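Local coordinates for protein glycogen synthase (PDB 6GNF) that is a bacterial glycogen synthase of the two-domain GT-B glycosyltransferase fold, holding adenosine-5'-diphosphate and a glycan in the cleft between its domains, at residues S28-P33 with G38-V43; A32-T37 with S94-V99; L47-A52 with G304-T309. One frame throughout, in Å; residues are numbered along the deposited sequence.

Interaction 1. Residues S28-P33 with G38-V43; sequences STEVAP and GGLGDV. With ADP (adenosine-5'-diphosphate), chain F; AC1 (4,6-dideoxy-4-{[(1S,4R,5S,6S)-4,5,6-trihydroxy-3-(hydroxymethyl)cyclohex-2-en-1-yl]amino}-alpha-D-glucopyranose), chain D.
The glycine-rich Lys-Thr-Gly-Gly-Leu loop of starch and glycogen synthases, with the first helical turn after it, folds back on the chain leaving strand 23-27, and Glu30 and Ala32 meet Gly41 there. The straighter bond is backbone to backbone: Ala32 N gives its hydrogen to Gly41 O at 3.0 Å, nearly linear at 161°. The donor lies above the carbonyl plane, and Ala32 CB rests against the same oxygen, Gly41 O, at 3.2 Å. Glu30 lies across the start of the turn. Its CG stands beside the backbone N (chi1 -77°) and the chain then runs extended, carrying the carboxylate to the Gly41 amide; the bond from Gly41 N to Glu30 OE1 is weak, 3.2 Å long and well bent. Glu30 OE1 also accepts from a water at 2.8 Å, which in turn donates to O5 of AC1 and accepts from Leu40 N, so the buried acid reaches the glycan through a single bound water. Glu30 OE2 is held by Thr37 and Tyr121. Leu40 leans its CD2 on Thr29 OG1, the two side chains meeting at about a right angle, 3.9 Å apart at these atoms; that hydroxyl is bonded to Tyr121. On the ligand side, Gly39 N donates to ADP O2B at 2.7 Å, and Gly39 C lies 3.4 Å from AC1 C6B. Ser28 OG donates to Glu30 O, two residues along the same segment. The contact is buried: Val31 points away from 38-43 and packs on strand 57-63 and on Thr44 farther along helix 39-54, Ser28 and Leu40 touch Asn170 of strand 166-170, and Asp42 faces Leu438.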
loop_
_atom_site.group_PDB
_atom_site.type_symbol
_atom_site.label_atom_id
_atom_site.label_comp_id
_atom_site.label_asym_id
_atom_site.label_seq_id
_atom_site.Cartn_x
_atom_site.Cartn_y
_atom_site.Cartn_z
ATOM N N SER A 28 -7.019 10.308 -0.272
ATOM C CA SER A 28 -6.198 9.356 -1.012
ATOM C C SER A 28 -6.759 9.077 -2.385
ATOM O O SER A 28 -7.885 9.434 -2.691
ATOM C CB SER A 28 -6.050 8.030 -0.246
ATOM O OG SER A 28 -7.237 7.305 -0.165
ATOM N N THR A 29 -5.981 8.352 -3.175
ATOM C CA THR A 29 -6.437 7.867 -4.476
ATOM C C THR A 29 -7.201 6.553 -4.365
ATOM O O THR A 29 -7.858 6.164 -5.312
ATOM C CB THR A 29 -5.244 7.643 -5.416
ATOM O OG1 THR A 29 -4.230 6.918 -4.704
ATOM C CG2 THR A 29 -4.670 8.955 -5.837
ATOM N N GLU A 30 -7.076 5.863 -3.229
ATOM C CA GLU A 30 -7.628 4.523 -3.077
ATOM C C GLU A 30 -8.386 4.392 -1.770
ATOM O O GLU A 30 -7.875 4.775 -0.724
ATOM C CB GLU A 30 -6.504 3.493 -3.032
ATOM C CG GLU A 30 -5.873 3.155 -4.361
ATOM C CD GLU A 30 -4.756 2.125 -4.230
ATOM O OE1 GLU A 30 -4.840 1.200 -3.382
ATOM O OE2 GLU A 30 -3.783 2.259 -5.001
ATOM N N VAL A 31 -9.568 3.783 -1.833
ATOM C CA VAL A 31 -10.309 3.376 -0.633
ATOM C C VAL A 31 -10.974 2.030 -0.914
ATOM O O VAL A 31 -11.914 1.952 -1.695
ATOM C CB VAL A 31 -11.410 4.395 -0.239
ATOM C CG1 VAL A 31 -12.117 3.938 1.029
ATOM C CG2 VAL A 31 -10.830 5.784 -0.038
ATOM N N ALA A 32 -10.473 0.972 -0.291
ATOM C CA ALA A 32 -11.071 -0.346 -0.467
ATOM C C ALA A 32 -12.462 -0.344 0.150
ATOM O O ALA A 32 -12.710 0.382 1.106
ATOM C CB ALA A 32 -10.211 -1.422 0.191
ATOM N N PRO A 33 -13.386 -1.152 -0.400
ATOM C CA PRO A 33 -13.236 -2.024 -1.562
ATOM C C PRO A 33 -13.576 -1.335 -2.890
ATOM O O PRO A 33 -13.573 -1.959 -3.929
ATOM C CB PRO A 33 -14.234 -3.144 -1.268
ATOM C CG PRO A 33 -15.336 -2.462 -0.518
ATOM C CD PRO A 33 -14.725 -1.284 0.201
ATOM N N GLY A 38 -3.580 -2.215 -4.047
ATOM C CA GLY A 38 -2.660 -2.723 -3.041
ATOM C C GLY A 38 -3.045 -2.312 -1.626
ATOM O O GLY A 38 -4.189 -1.977 -1.357
ATOM N N GLY A 39 -2.045 -2.263 -0.750
ATOM C CA GLY A 39 -2.253 -2.021 0.664
ATOM C C GLY A 39 -2.772 -0.657 1.044
ATOM O O GLY A 39 -3.395 -0.520 2.088
ATOM N N LEU A 40 -2.504 0.370 0.239
ATOM C CA LEU A 40 -2.997 1.709 0.549
ATOM C C LEU A 40 -4.509 1.713 0.759
ATOM O O LEU A 40 -5.016 2.260 1.732
ATOM C CB LEU A 40 -2.638 2.687 -0.573
ATOM C CG LEU A 40 -3.294 4.073 -0.512
ATOM C CD1 LEU A 40 -2.937 4.795 0.783
ATOM C CD2 LEU A 40 -2.866 4.896 -1.704
ATOM N N GLY A 41 -5.224 1.108 -0.175
ATOM C CA GLY A 41 -6.675 1.022 -0.089
ATOM C C GLY A 41 -7.177 0.318 1.150
ATOM O O GLY A 41 -8.249 0.680 1.657
ATOM N N ASP A 42 -6.454 -0.714 1.594
ATOM C CA ASP A 42 -6.825 -1.440 2.804
ATOM C C ASP A 42 -6.681 -0.572 4.041
ATOM O O ASP A 42 -7.572 -0.570 4.875
ATOM C CB ASP A 42 -5.999 -2.716 2.967
ATOM C CG ASP A 42 -6.312 -3.771 1.897
ATOM O OD1 ASP A 42 -7.475 -3.902 1.442
ATOM O OD2 ASP A 42 -5.369 -4.500 1.499
ATOM N N VAL A 43 -5.608 0.211 4.124
ATOM C CA VAL A 43 -5.401 1.096 5.268
ATOM C C VAL A 43 -6.496 2.167 5.328
ATOM O O VAL A 43 -7.092 2.391 6.388
ATOM C CB VAL A 43 -4.019 1.773 5.229
ATOM C CG1 VAL A 43 -3.898 2.793 6.350
ATOM C CG2 VAL A 43 -2.898 0.731 5.323
HETATM P PB ADP F . 1.589 -3.633 -1.586
HETATM O O1B ADP F . 3.016 -3.162 -1.477
HETATM O O2B ADP F . 0.603 -2.715 -0.917
HETATM O O3B ADP F . 1.211 -4.094 -2.968
HETATM P PA ADP F . 0.789 -5.207 0.693
HETATM O O1A ADP F . 0.890 -4.000 1.616
HETATM O O2A ADP F . 1.172 -6.598 1.182
HETATM O O3A ADP F . 1.611 -4.972 -0.683
HETATM O "O5'" ADP F . -0.723 -5.293 0.127
HETATM C "C5'" ADP F . -1.032 -5.986 -1.087
HETATM C "C4'" ADP F . -2.425 -6.588 -0.938
HETATM O "O4'" ADP F . -2.952 -7.044 -2.186
HETATM C "C3'" ADP F . -2.387 -7.792 -0.021
HETATM O "O3'" ADP F . -3.519 -7.711 0.851
HETATM C "C2'" ADP F . -2.451 -8.984 -0.949
HETATM O "O2'" ADP F . -3.184 -10.025 -0.311
HETATM C "C1'" ADP F . -3.160 -8.457 -2.185
HETATM N N9 ADP F . -2.687 -8.977 -3.497
HETATM C C8 ADP F . -1.535 -8.657 -4.126
HETATM N N7 ADP F . -1.438 -9.288 -5.329
HETATM C C5 ADP F . -2.555 -10.019 -5.488
HETATM C C6 ADP F . -3.111 -10.924 -6.515
HETATM N N6 ADP F . -2.437 -11.187 -7.651
HETATM N N1 ADP F . -4.315 -11.489 -6.284
HETATM C C2 ADP F . -5.014 -11.255 -5.161
HETATM N N3 ADP F . -4.566 -10.440 -4.188
HETATM C C4 ADP F . -3.375 -9.803 -4.286
HETATM C C1 AC1 D . 0.383 2.563 -4.498
HETATM O O2 AC1 D . 1.049 4.594 -3.328
HETATM C C2 AC1 D . 0.626 3.228 -3.142
HETATM C C4A AC1 D . 2.371 -0.924 2.665
HETATM C C3 AC1 D . 1.647 2.455 -2.305
HETATM O O3 AC1 D . 1.660 3.049 -1.003
HETATM C C4 AC1 D . 1.305 0.950 -2.229
HETATM N N4A AC1 D . 2.249 0.138 -1.426
HETATM C C5 AC1 D . 1.203 0.443 -3.675
HETATM O O5 AC1 D . 0.161 1.152 -4.358
HETATM C C6 AC1 D . 0.882 -1.040 -3.771
HETATM C C1B AC1 D . 2.591 0.366 -0.019
HETATM C C2B AC1 D . 3.680 -0.589 0.555
HETATM O O2B AC1 D . 4.284 -1.426 -0.425
HETATM C C3B AC1 D . 3.228 -1.568 1.615
HETATM O O3B AC1 D . 4.374 -2.102 2.276
HETATM O O4 AC1 D . 1.852 -1.989 3.469
HETATM C C5B AC1 D . 1.253 -0.136 2.034
HETATM C C7B AC1 D . 1.340 0.391 0.824
HETATM C C6B AC1 D . 0.011 0.100 2.834
HETATM O O6B AC1 D . 0.407 0.788 4.022
HETATM O O HOH W 1 -2.142 0.439 -2.896
#

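Interaction 2. Residues A32-T37 with S94-V99; sequences APYSKT and SYKKGV. With GLC (alpha-D-glucopyranose), chain B.
Polar ends dominate where Pro33 and Tyr34 meet Ser94 and Lys96. The Lys96 chain bends at its last two torsions (chi3 78°, chi4 -132°), which brings NZ beside the hydroxyl end of Tyr34: Lys96 NZ comes to 3.5 Å from Tyr34 OH and 3.7 Å from Tyr34 CE2, oblique to the ring. Ser94 OG stands 3.6 Å from Tyr34 OH. The firmer partners of both hydroxyls lie outside the two segments: Tyr34 OH bonds to Asp70 and Ser94 OG to Trp103. The phenol is thus anchored by an acid. Water makes the link between the segments, donating to Ala32 O at 2.9 Å and accepting from Lys96 NZ at 3.1 Å. Van der Waals contact is slight: the CD corner of the Pro33 ring faces the ammonium nitrogen, Pro33 CD lying 3.8 Å from Lys96 NZ. In the fold, the contact joins the loop between strand 23-27 and helix 39-54 to the tight beta hairpin of strands 85-96 and 99-105, whose type I' turn, Lys96 to Val99, is closed by bonds in both directions between the backbones of its end residues. Aromatic packing completes the surroundings of Tyr34, whose ring meets Tyr68 edge-to-face and inclines against Trp103 and His101. Ligand contacts belong to the far end of 32-37, where the chain turns from the hairpin toward the glycan. There the glucose O6 gives its hydrogen to Thr37 OG1 at 2.7 Å, and Lys36, whose backbone N bonds to Asn117, touches ADP.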
loop_
_atom_site.group_PDB
_atom_site.type_symbol
_atom_site.label_atom_id
_atom_site.label_comp_id
_atom_site.label_asym_id
_atom_site.label_seq_id
_atom_site.Cartn_x
_atom_site.Cartn_y
_atom_site.Cartn_z
ATOM N N ALA A 32 -10.473 0.972 -0.291
ATOM C CA ALA A 32 -11.071 -0.346 -0.467
ATOM C C ALA A 32 -12.462 -0.344 0.150
ATOM O O ALA A 32 -12.710 0.382 1.106
ATOM C CB ALA A 32 -10.211 -1.422 0.191
ATOM N N PRO A 33 -13.386 -1.152 -0.400
ATOM C CA PRO A 33 -13.236 -2.024 -1.562
ATOM C C PRO A 33 -13.576 -1.335 -2.890
ATOM O O PRO A 33 -13.573 -1.959 -3.929
ATOM C CB PRO A 33 -14.234 -3.144 -1.268
ATOM C CG PRO A 33 -15.336 -2.462 -0.518
ATOM C CD PRO A 33 -14.725 -1.284 0.201
ATOM N N TYR A 34 -13.759 -0.025 -2.876
ATOM C CA TYR A 34 -14.215 0.701 -4.061
ATOM C C TYR A 34 -13.065 0.817 -5.068
ATOM O O TYR A 34 -13.229 0.605 -6.268
ATOM C CB TYR A 34 -14.648 2.106 -3.651
ATOM C CG TYR A 34 -15.743 2.158 -2.604
ATOM C CD1 TYR A 34 -17.087 2.190 -2.985
ATOM C CD2 TYR A 34 -15.445 2.196 -1.238
ATOM C CE1 TYR A 34 -18.098 2.247 -2.043
ATOM C CE2 TYR A 34 -16.449 2.250 -0.289
ATOM C CZ TYR A 34 -17.779 2.277 -0.694
ATOM O OH TYR A 34 -18.820 2.339 0.217
ATOM N N SER A 35 -11.907 1.219 -4.556
ATOM C CA SER A 35 -10.727 1.390 -5.366
ATOM C C SER A 35 -9.514 0.866 -4.592
ATOM O O SER A 35 -9.351 1.180 -3.413
ATOM C CB SER A 35 -10.571 2.884 -5.702
ATOM O OG SER A 35 -10.545 3.692 -4.539
ATOM N N LYS A 36 -8.637 0.128 -5.261
ATOM C CA LYS A 36 -7.547 -0.570 -4.596
ATOM C C LYS A 36 -6.618 -1.190 -5.624
ATOM O O LYS A 36 -7.074 -1.862 -6.537
ATOM C CB LYS A 36 -8.125 -1.677 -3.725
ATOM C CG LYS A 36 -7.104 -2.668 -3.143
ATOM C CD LYS A 36 -7.599 -3.318 -1.845
ATOM C CE LYS A 36 -7.396 -4.832 -1.781
ATOM N NZ LYS A 36 -5.967 -5.236 -1.711
ATOM N N THR A 37 -5.321 -0.940 -5.465
ATOM C CA THR A 37 -4.255 -1.540 -6.282
ATOM C C THR A 37 -3.284 -2.280 -5.342
ATOM O O THR A 37 -2.286 -2.854 -5.782
ATOM C CB THR A 37 -3.457 -0.457 -7.053
ATOM O OG1 THR A 37 -2.655 0.331 -6.141
ATOM C CG2 THR A 37 -4.382 0.451 -7.867
ATOM N N SER A 94 -21.139 8.359 -0.049
ATOM C CA SER A 94 -21.668 7.128 0.533
ATOM C C SER A 94 -21.309 7.051 2.007
ATOM O O SER A 94 -20.410 7.759 2.462
ATOM C CB SER A 94 -21.211 5.878 -0.235
ATOM O OG SER A 94 -19.809 5.790 -0.368
ATOM N N TYR A 95 -22.078 6.260 2.752
ATOM C CA TYR A 95 -21.933 6.179 4.198
ATOM C C TYR A 95 -21.962 4.734 4.624
ATOM O O TYR A 95 -22.857 3.990 4.260
ATOM C CB TYR A 95 -22.999 7.041 4.891
ATOM C CG TYR A 95 -22.869 7.072 6.395
ATOM C CD1 TYR A 95 -23.386 6.051 7.170
ATOM C CD2 TYR A 95 -22.185 8.099 7.040
ATOM C CE1 TYR A 95 -23.248 6.059 8.548
ATOM C CE2 TYR A 95 -22.064 8.123 8.416
ATOM C CZ TYR A 95 -22.629 7.118 9.162
ATOM O OH TYR A 95 -22.483 7.070 10.530
ATOM N N LYS A 96 -20.904 4.286 5.291
ATOM C CA LYS A 96 -20.775 2.877 5.630
ATOM C C LYS A 96 -19.961 2.653 6.904
ATOM O O LYS A 96 -18.821 3.118 7.003
ATOM C CB LYS A 96 -20.121 2.136 4.466
ATOM C CG LYS A 96 -20.575 0.696 4.316
ATOM C CD LYS A 96 -19.872 0.017 3.150
ATOM C CE LYS A 96 -18.451 -0.393 3.508
ATOM N NZ LYS A 96 -17.468 0.011 2.467
ATOM N N LYS A 97 -20.517 1.850 7.816
ATOM C CA LYS A 97 -19.870 1.522 9.080
ATOM C C LYS A 97 -19.321 2.756 9.786
ATOM O O LYS A 97 -18.136 2.782 10.152
ATOM C CB LYS A 97 -18.738 0.528 8.842
ATOM C CG LYS A 97 -19.198 -0.854 8.423
ATOM C CD LYS A 97 -18.001 -1.659 7.965
ATOM C CE LYS A 97 -18.198 -3.151 8.166
ATOM N NZ LYS A 97 -19.347 -3.680 7.387
ATOM N N GLY A 98 -20.161 3.782 9.896
ATOM C CA GLY A 98 -19.817 4.989 10.614
ATOM C C GLY A 98 -18.835 5.912 9.927
ATOM O O GLY A 98 -18.364 6.850 10.555
ATOM N N VAL A 99 -18.480 5.633 8.668
ATOM C CA VAL A 99 -17.539 6.471 7.918
ATOM C C VAL A 99 -18.186 7.041 6.651
ATOM O O VAL A 99 -18.827 6.296 5.892
ATOM C CB VAL A 99 -16.283 5.680 7.488
ATOM C CG1 VAL A 99 -15.284 6.592 6.794
ATOM C CG2 VAL A 99 -15.624 5.009 8.689
HETATM C C1 GLC B . 1.955 3.890 -9.375
HETATM C C2 GLC B . 1.598 4.984 -8.357
HETATM C C3 GLC B . 1.920 4.497 -6.947
HETATM C C4 GLC B . 1.196 3.181 -6.674
HETATM C C5 GLC B . 1.645 2.149 -7.718
HETATM C C6 GLC B . 1.048 0.749 -7.513
HETATM O O2 GLC B . 2.337 6.185 -8.609
HETATM O O3 GLC B . 1.567 5.470 -5.965
HETATM O O4 GLC B . 1.516 2.773 -5.339
HETATM O O5 GLC B . 1.317 2.648 -9.026
HETATM O O6 GLC B . -0.385 0.748 -7.616
HETATM O O HOH W 2 -14.757 1.563 2.700
#

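Interaction 3. Residues L47-A52 with G304-T309; sequences LPEELA and GTKIET
Glu49 sits on regular helix, one residue past the kink at Pro48, whereas Lys306 opposite it is extended (phi -75°, psi 150°), just before a short run of helical backbone at Ile307-Thr309. Together with Glu308 these two side chains form a salt-bridge network, tying helix 39-54 of the N-terminal Rossmann-like domain of this GT-B fold to the loop that follows strand 298-300. The bridge itself is compact: Lys306 NZ donates to Glu49 OE2 at 2.8 Å, entering on the syn lone pair, the side of the other carboxylate oxygen. Glu49 reaches out almost fully extended beyond CG; Lys306 meets it at about a right angle, a kink at chi3 (70°) turning its end to the carboxylate. The last methylenes lie along the oxygen, with Lys306 CE 3.3 Å from Glu49 OE2. The ammonium has a second salt bridge to Glu45, one turn earlier on the same helix, so two acids of one helical face grip it. Leu47 and Leu51, on other sides of this helix, pack on strand 23-27 and on the C-terminal helix 526-540, while Thr305 is bonded through its backbone to Val523 and touches Tyr442. Glu308 is the looser member, its OE2 3.7 Å from Lys306 NZ, a long pairing; the same oxygen makes another long, weak pair with Lys97. The lysine probably eases the like charges of the two acids, whose nearest oxygens, Glu49 OE2 and Glu308 OE1, are 4.6 Å apart.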
loop_
_atom_site.group_PDB
_atom_site.type_symbol
_atom_site.label_atom_id
_atom_site.label_comp_id
_atom_site.label_asym_id
_atom_site.label_seq_id
_atom_site.Cartn_x
_atom_site.Cartn_y
_atom_site.Cartn_z
ATOM N N LEU A 47 -8.389 1.740 8.938
ATOM C CA LEU A 47 -8.027 2.704 9.977
ATOM C C LEU A 47 -9.165 3.707 10.231
ATOM O O LEU A 47 -9.544 3.914 11.383
ATOM C CB LEU A 47 -6.686 3.386 9.648
ATOM C CG LEU A 47 -6.213 4.537 10.542
ATOM C CD1 LEU A 47 -6.223 4.158 12.019
ATOM C CD2 LEU A 47 -4.824 5.000 10.118
ATOM N N PRO A 48 -9.743 4.296 9.170
ATOM C CA PRO A 48 -10.890 5.187 9.409
ATOM C C PRO A 48 -12.076 4.516 10.089
ATOM O O PRO A 48 -12.724 5.143 10.927
ATOM C CB PRO A 48 -11.264 5.648 7.997
ATOM C CG PRO A 48 -9.958 5.652 7.287
ATOM C CD PRO A 48 -9.298 4.384 7.768
ATOM N N GLU A 49 -12.356 3.258 9.744
ATOM C CA GLU A 49 -13.442 2.520 10.389
ATOM C C GLU A 49 -13.185 2.335 11.878
ATOM O O GLU A 49 -14.096 2.461 12.681
ATOM C CB GLU A 49 -13.692 1.171 9.701
ATOM C CG GLU A 49 -14.443 1.319 8.384
ATOM C CD GLU A 49 -14.698 0.019 7.633
ATOM O OE1 GLU A 49 -15.128 0.110 6.461
ATOM O OE2 GLU A 49 -14.420 -1.077 8.161
ATOM N N GLU A 50 -11.933 2.082 12.247
ATOM C CA GLU A 50 -11.577 1.903 13.661
ATOM C C GLU A 50 -11.688 3.233 14.401
ATOM O O GLU A 50 -12.178 3.291 15.514
ATOM C CB GLU A 50 -10.162 1.328 13.797
ATOM C CG GLU A 50 -9.695 1.115 15.235
ATOM C CD GLU A 50 -10.513 0.081 16.002
ATOM O OE1 GLU A 50 -11.175 -0.761 15.353
ATOM O OE2 GLU A 50 -10.501 0.112 17.263
ATOM N N LEU A 51 -11.249 4.306 13.762
ATOM C CA LEU A 51 -11.346 5.639 14.359
ATOM C C LEU A 51 -12.791 6.067 14.588
ATOM O O LEU A 51 -13.079 6.747 15.571
ATOM C CB LEU A 51 -10.606 6.660 13.493
ATOM C CG LEU A 51 -9.081 6.475 13.479
ATOM C CD1 LEU A 51 -8.430 7.255 12.356
ATOM C CD2 LEU A 51 -8.472 6.889 14.805
ATOM N N ALA A 52 -13.678 5.711 13.660
ATOM C CA ALA A 52 -15.111 5.979 13.825
ATOM C C ALA A 52 -15.693 5.165 14.964
ATOM O O ALA A 52 -16.518 5.662 15.717
ATOM C CB ALA A 52 -15.857 5.680 12.535
ATOM N N GLY A 304 -2.337 -2.136 11.184
ATOM C CA GLY A 304 -3.141 -3.292 11.519
ATOM C C GLY A 304 -3.917 -3.705 10.289
ATOM O O GLY A 304 -3.588 -3.319 9.154
ATOM N N THR A 305 -4.949 -4.505 10.506
ATOM C CA THR A 305 -5.793 -4.974 9.427
ATOM C C THR A 305 -7.189 -5.331 9.946
ATOM O O THR A 305 -7.377 -5.602 11.128
ATOM C CB THR A 305 -5.148 -6.190 8.754
ATOM O OG1 THR A 305 -5.914 -6.563 7.606
ATOM C CG2 THR A 305 -5.069 -7.375 9.712
ATOM N N LYS A 306 -8.171 -5.279 9.055
ATOM C CA LYS A 306 -9.523 -5.706 9.379
ATOM C C LYS A 306 -9.590 -7.209 9.433
ATOM O O LYS A 306 -8.928 -7.892 8.664
ATOM C CB LYS A 306 -10.533 -5.226 8.338
ATOM C CG LYS A 306 -11.034 -3.827 8.568
ATOM C CD LYS A 306 -11.920 -3.367 7.423
ATOM C CE LYS A 306 -13.232 -4.109 7.411
ATOM N NZ LYS A 306 -14.248 -3.400 6.609
ATOM N N ILE A 307 -10.493 -7.700 10.274
ATOM C CA ILE A 307 -10.626 -9.119 10.516
ATOM C C ILE A 307 -11.755 -9.709 9.668
ATOM O O ILE A 307 -11.661 -10.864 9.264
ATOM C CB ILE A 307 -10.825 -9.369 12.034
ATOM C CG1 ILE A 307 -9.580 -8.899 12.816
ATOM C CG2 ILE A 307 -11.198 -10.814 12.301
ATOM C CD1 ILE A 307 -9.816 -8.758 14.307
ATOM N N GLU A 308 -12.780 -8.921 9.362
ATOM C CA GLU A 308 -13.991 -9.391 8.676
ATOM C C GLU A 308 -13.788 -10.345 7.486
ATOM O O GLU A 308 -14.323 -11.452 7.495
ATOM C CB GLU A 308 -14.844 -8.211 8.230
ATOM C CG GLU A 308 -15.599 -7.524 9.364
ATOM C CD GLU A 308 -15.981 -6.094 9.037
ATOM O OE1 GLU A 308 -15.615 -5.193 9.825
ATOM O OE2 GLU A 308 -16.637 -5.878 7.996
ATOM N N THR A 309 -13.097 -9.901 6.445
ATOM C CA THR A 309 -12.893 -10.738 5.260
ATOM C C THR A 309 -11.832 -11.820 5.492
ATOM O O THR A 309 -11.964 -12.934 4.978
ATOM C CB THR A 309 -12.464 -9.891 4.037
ATOM O OG1 THR A 309 -13.411 -8.838 3.825
ATOM C CG2 THR A 309 -12.367 -10.752 2.769
#

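Overall arrangement
Interactions 1 and 2 share Ala32 and Pro33, and their centres lie about 9 Å apart. Their closest link is Glu30 OE2 to Thr37 OG1, 2.5 Å and probably a hydrogen bond, which couples the buried acid of interaction 1 to the glycan-binding threonine of interaction 2. Beside ADP, Lys36 NZ pairs weakly with Asp42 OD2 at 3.3 Å. Interaction 3 uses the same helix, 39-54, farther from the pocket: its centre is about 12 Å from that of interaction 1, and the Lys306 side chain is about 11 Å from ADP. The hairpin of interaction 2 reaches it through Lys97, which packs on Glu49 and makes a long pair with Glu308.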